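Long-range contacts in Xaa-Pro aminopeptidase (PDB 4RGZ), which probably cleaves peptides or dipeptides on the amino side of proline, as a zinc-binding metallopeptidase of the M24B family: residues G272-V277 and K318-D323; E136-K141 and L303-H308. All blocks are in the same frame, centred on the assembly; numbering follows the deposited sequence.

Interaction 1 of 2, residues G272-V277 and K318-D323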
loop_
_atom_site.group_PDB
_atom_site.type_symbol
_atom_site.label_atom_id
_atom_site.label_comp_id
_atom_site.label_asym_id
_atom_site.label_seq_id
_atom_site.Cartn_x
_atom_site.Cartn_y
_atom_site.Cartn_z
ATOM N N GLY A 272 -28.302 14.900 11.942
ATOM C CA GLY A 272 -29.345 14.299 12.742
ATOM C C GLY A 272 -30.005 13.122 12.047
ATOM O O GLY A 272 -30.855 12.490 12.631
ATOM N N ILE A 273 -29.624 12.802 10.810
ATOM C CA ILE A 273 -30.289 11.700 10.147
ATOM C C ILE A 273 -29.383 10.473 10.017
ATOM O O ILE A 273 -28.169 10.619 9.854
ATOM C CB ILE A 273 -30.959 12.073 8.792
ATOM C CG1 ILE A 273 -30.147 11.562 7.623
ATOM C CG2 ILE A 273 -31.318 13.550 8.661
ATOM C CD1 ILE A 273 -31.045 10.929 6.590
ATOM N N PRO A 274 -29.971 9.251 10.111
ATOM C CA PRO A 274 -29.088 8.089 10.168
ATOM C C PRO A 274 -28.459 7.804 8.820
ATOM O O PRO A 274 -29.065 8.052 7.774
ATOM C CB PRO A 274 -30.020 6.949 10.630
ATOM C CG PRO A 274 -31.199 7.615 11.281
ATOM C CD PRO A 274 -31.353 8.926 10.556
ATOM N N ALA A 275 -27.232 7.301 8.846
ATOM C CA ALA A 275 -26.491 7.043 7.641
ATOM C C ALA A 275 -27.240 6.060 6.758
ATOM O O ALA A 275 -27.208 6.184 5.528
ATOM C CB ALA A 275 -25.121 6.493 7.986
ATOM N N GLU A 276 -27.877 5.072 7.378
ATOM C CA GLU A 276 -28.717 4.144 6.627
ATOM C C GLU A 276 -29.899 4.817 5.876
ATOM O O GLU A 276 -30.231 4.419 4.732
ATOM C CB GLU A 276 -29.221 3.004 7.506
ATOM C CG GLU A 276 -30.080 3.447 8.683
ATOM C CD GLU A 276 -30.631 2.283 9.454
ATOM O OE1 GLU A 276 -30.239 1.141 9.189
ATOM O OE2 GLU A 276 -31.474 2.502 10.325
ATOM N N VAL A 277 -30.517 5.830 6.502
ATOM C CA VAL A 277 -31.640 6.531 5.862
ATOM C C VAL A 277 -31.166 7.145 4.546
ATOM O O VAL A 277 -31.875 7.116 3.541
ATOM C CB VAL A 277 -32.290 7.569 6.799
ATOM C CG1 VAL A 277 -33.284 8.424 6.055
ATOM C CG2 VAL A 277 -33.012 6.872 7.934
ATOM N N LYS A 318 -26.722 2.704 11.831
ATOM C CA LYS A 318 -27.670 3.492 12.629
ATOM C C LYS A 318 -27.074 4.840 13.044
ATOM O O LYS A 318 -27.761 5.683 13.630
ATOM C CB LYS A 318 -28.139 2.688 13.842
ATOM C CG LYS A 318 -29.182 1.666 13.453
ATOM C CD LYS A 318 -29.650 0.852 14.626
ATOM C CE LYS A 318 -30.841 -0.007 14.245
ATOM N NZ LYS A 318 -31.377 -0.709 15.458
ATOM N N LYS A 319 -25.801 5.032 12.706
ATOM C CA LYS A 319 -25.020 6.164 13.159
ATOM C C LYS A 319 -25.653 7.456 12.670
ATOM O O LYS A 319 -25.925 7.606 11.476
ATOM C CB LYS A 319 -23.591 6.041 12.626
ATOM C CG LYS A 319 -22.542 6.725 13.477
ATOM C CD LYS A 319 -21.274 6.949 12.669
ATOM C CE LYS A 319 -20.031 6.794 13.533
ATOM N NZ LYS A 319 -19.829 5.409 14.028
ATOM N N ILE A 320 -25.892 8.368 13.604
ATOM C CA ILE A 320 -26.447 9.675 13.292
ATOM C C ILE A 320 -25.355 10.500 12.605
ATOM O O ILE A 320 -24.196 10.445 12.992
ATOM C CB ILE A 320 -27.051 10.348 14.572
ATOM C CG1 ILE A 320 -28.227 9.519 15.142
ATOM C CG2 ILE A 320 -27.538 11.766 14.316
ATOM C CD1 ILE A 320 -29.083 8.810 14.099
ATOM N N LEU A 321 -25.702 11.216 11.553
ATOM C CA LEU A 321 -24.730 12.042 10.857
ATOM C C LEU A 321 -24.568 13.390 11.558
ATOM O O LEU A 321 -25.541 13.967 12.090
ATOM C CB LEU A 321 -25.153 12.240 9.410
ATOM C CG LEU A 321 -24.954 11.038 8.487
ATOM C CD1 LEU A 321 -26.100 10.883 7.514
ATOM C CD2 LEU A 321 -23.665 11.178 7.727
ATOM N N LYS A 322 -23.335 13.890 11.585
ATOM C CA LYS A 322 -23.075 15.127 12.367
ATOM C C LYS A 322 -22.214 16.087 11.570
ATOM O O LYS A 322 -21.352 15.652 10.779
ATOM C CB LYS A 322 -22.342 14.824 13.686
ATOM C CG LYS A 322 -22.967 13.804 14.616
ATOM C CD LYS A 322 -24.099 14.391 15.431
ATOM C CE LYS A 322 -24.331 13.569 16.685
ATOM N NZ LYS A 322 -25.267 14.250 17.625
ATOM N N ASP A 323 -22.438 17.381 11.775
ATOM C CA ASP A 323 -21.483 18.373 11.283
ATOM C C ASP A 323 -20.060 17.834 11.404
ATOM O O ASP A 323 -19.687 17.280 12.437
ATOM C CB ASP A 323 -21.599 19.701 12.028
ATOM C CG ASP A 323 -22.724 20.569 11.506
ATOM O OD1 ASP A 323 -23.294 20.265 10.439
ATOM O OD2 ASP A 323 -23.061 21.563 12.184
#

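Interaction 2 of 2, residues E136-K141 and L303-H308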
loop_
_atom_site.group_PDB
_atom_site.type_symbol
_atom_site.label_atom_id
_atom_site.label_comp_id
_atom_site.label_asym_id
_atom_site.label_seq_id
_atom_site.Cartn_x
_atom_site.Cartn_y
_atom_site.Cartn_z
ATOM N N GLU A 136 -14.280 8.260 16.785
ATOM C CA GLU A 136 -15.114 9.306 17.355
ATOM C C GLU A 136 -14.586 10.694 17.058
ATOM O O GLU A 136 -15.373 11.589 16.755
ATOM C CB GLU A 136 -15.213 9.127 18.863
ATOM C CG GLU A 136 -16.302 8.164 19.300
ATOM C CD GLU A 136 -16.065 7.578 20.689
ATOM O OE1 GLU A 136 -16.535 6.436 20.906
ATOM O OE2 GLU A 136 -15.414 8.230 21.559
ATOM N N LEU A 137 -13.268 10.864 17.162
ATOM C CA LEU A 137 -12.617 12.130 16.864
ATOM C C LEU A 137 -12.350 12.307 15.374
ATOM O O LEU A 137 -12.618 13.370 14.834
ATOM C CB LEU A 137 -11.310 12.276 17.627
ATOM C CG LEU A 137 -11.140 11.819 19.076
ATOM C CD1 LEU A 137 -9.834 12.401 19.591
ATOM C CD2 LEU A 137 -12.282 12.228 19.982
ATOM N N ARG A 138 -11.838 11.273 14.702
ATOM C CA ARG A 138 -11.508 11.381 13.270
ATOM C C ARG A 138 -12.722 11.614 12.350
ATOM O O ARG A 138 -12.586 12.220 11.292
ATOM C CB ARG A 138 -10.663 10.185 12.803
ATOM C CG ARG A 138 -9.236 10.210 13.346
ATOM C CD ARG A 138 -8.353 9.032 12.929
ATOM N NE ARG A 138 -8.449 8.706 11.500
ATOM C CZ ARG A 138 -7.924 7.624 10.936
ATOM N NH1 ARG A 138 -7.264 6.745 11.653
ATOM N NH2 ARG A 138 -8.088 7.403 9.653
ATOM N N GLU A 139 -13.906 11.164 12.753
ATOM C CA GLU A 139 -15.100 11.316 11.915
ATOM C C GLU A 139 -15.688 12.720 11.963
ATOM O O GLU A 139 -16.519 13.067 11.152
ATOM C CB GLU A 139 -16.159 10.285 12.288
ATOM C CG GLU A 139 -16.840 10.526 13.633
ATOM C CD GLU A 139 -17.758 9.382 14.056
ATOM O OE1 GLU A 139 -18.121 9.336 15.242
ATOM O OE2 GLU A 139 -18.093 8.507 13.226
ATOM N N ILE A 140 -15.258 13.521 12.934
ATOM C CA ILE A 140 -15.653 14.935 13.010
ATOM C C ILE A 140 -14.475 15.812 12.580
ATOM O O ILE A 140 -13.692 16.230 13.407
ATOM C CB ILE A 140 -16.182 15.340 14.438
ATOM C CG1 ILE A 140 -17.257 14.343 14.939
ATOM C CG2 ILE A 140 -16.675 16.791 14.484
ATOM C CD1 ILE A 140 -18.413 14.075 13.984
ATOM N N LYS A 141 -14.356 16.076 11.286
ATOM C CA LYS A 141 -13.301 16.933 10.779
ATOM C C LYS A 141 -13.471 18.370 11.271
ATOM O O LYS A 141 -14.590 18.853 11.468
ATOM C CB LYS A 141 -13.273 16.897 9.243
ATOM C CG LYS A 141 -12.518 15.711 8.621
ATOM C CD LYS A 141 -13.304 14.402 8.615
ATOM C CE LYS A 141 -12.428 13.230 8.207
ATOM N NZ LYS A 141 -12.983 11.885 8.560
ATOM N N LEU A 303 -14.385 9.664 4.329
ATOM C CA LEU A 303 -13.048 10.073 3.909
ATOM C C LEU A 303 -12.336 10.750 5.079
ATOM O O LEU A 303 -12.957 11.440 5.875
ATOM C CB LEU A 303 -13.145 11.027 2.713
ATOM C CG LEU A 303 -13.933 10.437 1.548
ATOM C CD1 LEU A 303 -14.438 11.527 0.593
ATOM C CD2 LEU A 303 -13.150 9.329 0.836
ATOM N N GLY A 304 -11.034 10.516 5.176
ATOM C CA GLY A 304 -10.180 11.146 6.175
ATOM C C GLY A 304 -8.766 11.000 5.694
ATOM O O GLY A 304 -8.497 11.245 4.530
ATOM N N ILE A 305 -7.879 10.597 6.601
ATOM C CA ILE A 305 -6.505 10.234 6.308
ATOM C C ILE A 305 -6.508 8.924 5.551
ATOM O O ILE A 305 -5.555 8.584 4.871
ATOM C CB ILE A 305 -5.696 10.114 7.609
ATOM C CG1 ILE A 305 -5.624 11.482 8.270
ATOM C CG2 ILE A 305 -4.270 9.630 7.344
ATOM C CD1 ILE A 305 -5.692 11.418 9.768
ATOM N N ASP A 306 -7.626 8.215 5.659
ATOM C CA ASP A 306 -7.893 7.018 4.888
ATOM C C ASP A 306 -9.051 7.207 3.934
ATOM O O ASP A 306 -9.949 7.975 4.231
ATOM C CB ASP A 306 -8.257 5.925 5.855
ATOM C CG ASP A 306 -7.095 5.494 6.667
ATOM O OD1 ASP A 306 -5.948 5.653 6.210
ATOM O OD2 ASP A 306 -7.322 5.004 7.774
ATOM N N VAL A 307 -9.030 6.491 2.810
ATOM C CA VAL A 307 -10.124 6.503 1.848
ATOM C C VAL A 307 -11.388 5.769 2.311
ATOM O O VAL A 307 -12.487 6.027 1.792
ATOM C CB VAL A 307 -9.775 5.852 0.504
ATOM C CG1 VAL A 307 -10.271 6.759 -0.615
ATOM C CG2 VAL A 307 -8.292 5.551 0.352
ATOM N N HIS A 308 -11.254 4.830 3.243
ATOM C CA HIS A 308 -12.433 4.262 3.854
ATOM C C HIS A 308 -12.343 4.474 5.333
ATOM O O HIS A 308 -11.413 4.021 6.009
ATOM C CB HIS A 308 -12.579 2.777 3.537
ATOM C CG HIS A 308 -12.924 2.476 2.093
ATOM N ND1 HIS A 308 -12.937 3.419 1.126
ATOM C CD2 HIS A 308 -13.286 1.282 1.473
ATOM C CE1 HIS A 308 -13.279 2.860 -0.046
ATOM N NE2 HIS A 308 -13.502 1.552 0.170
#

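Interaction 1 of 2, residues G272-V277 and K318-D323
Pro274 and Ile320 face each other as a single antiparallel bridge, a non-hydrogen-bonded pair, in the M24 metallopeptidase domain with its pita-bread fold. Bonds on both flanks close the bridge: Ala275 N gives its hydrogen to Lys319 O at 3.0 Å, and Leu321 N to Ile273 O at 3.1 Å. A proline suits this position, since its missing N-H is not called on. One step back, Gly272 N donates to Leu321 O at 2.9 Å. Gly272 and Ile273 therefore both lie opposite Leu321, in the pattern of a G1 beta bulge, and Gly272 takes the positive phi (101°) of its first position, where a CB would run into the carbonyl oxygen of the preceding residue.

Side chains fill in around these bonds. Pro274 and Ile320 lie side by side, with the ring CG of Pro274 3.7 Å from Ile320 CD1. Leu321 leans the other way: its CD1 reaches Ala275 CA at 3.9 Å and runs alongside Ile273 CG1. Glu276 and Lys318 also lie alongside, yet their charged ends stay apart, Glu276 OE2 being 6.1 Å from Lys318 NZ, so no salt bridge forms.

Pro274 is the N-cap of helix 275-288, so the bridge pins the start of that helix to the loop ahead of strand 326-335. Leu321 packs further on Val278 of the helix and Leu349 of strand 339-350, and Glu271 OE2 accepts a bond from Asp323 N beyond the bulge. The two branches of Ile320 divide the remaining work: with CG2 anti to its own backbone N, CG1 is turned to carry CD1 to the proline, while CG2 itself rests 3.5 Å from Gly272 CA.

Interaction 2 of 2, residues E136-K141 and L303-H308
The CA atoms of Arg138 and Gly304, the nearest pair across the contact, are still 7.2 Å apart, so the end of helix 131-138 and the loop after strand 300-302 are joined through long side chains with no backbone-to-backbone bond.

Lys141 makes the deeper link. Its CG sits beside the backbone N, and a bend at chi2 (79°) turns the chain back so that the ammonium comes in between the two segments. There NZ donates to Leu303 O at 2.7 Å and to Arg138 O, three residues earlier, at 2.8 Å, while Glu309 OE1 forms a salt bridge to the same nitrogen. Lys141 CE passes 3.7 Å from Gly304 CA; a CB on Gly304 would point toward this chain. Replacing Lys141 with a methionine would probably leave the carbonyls of Leu303 and Arg138 without their shared donor and Glu309 without one of its cations.

Arg138 works farther out along the loop. Its NH2 donates to Asp306 OD2 at 3.1 Å in a fairly straight salt bridge (160° at the hydrogen). The oxygen lies at the edge of the guanidinium, in its plane, but the nitrogen meets the carboxylate from above, the two planes being 66° apart. Ile305 CD1 lies over one guanidinium face. Asn31 OD1 takes NH1, Glu309 OE2 pairs with NH2, and Ser30 OG bonds Asp306 OD1, which ties the N-terminal domain's helix 30-35 into the same network.

Two cations from the 136-141 side thus meet two carboxylates, Asp306 and Glu309, from the metallopeptidase side. In this buried seam between domains their charges probably largely offset one another, with Glu309 shared between Arg138 and Lys141.

Along the chain the segments alternate: 136-141, then 272-277, 303-308 and 318-323. The centres of the two interactions are 15 Å apart, and they meet directly where Lys322 CB packs 4.0 Å from Ile140 CD1; Lys319 NZ and Glu139 OE2 add a long, weak ion pair. Just past 318-323, backbone bonds of Gly324 to Lys141 and of Val326 to Leu303 tie both halves of interaction 2 to the chain that runs from interaction 1 into strand 326-335. Interaction 2 lies closer to the metal site: the Leu303 side chain is about 7 Å from a zinc ion and about 4 Å from the zinc ligand Asp237, whereas the Ala275 side chain in interaction 1 is about 13 Å from zinc.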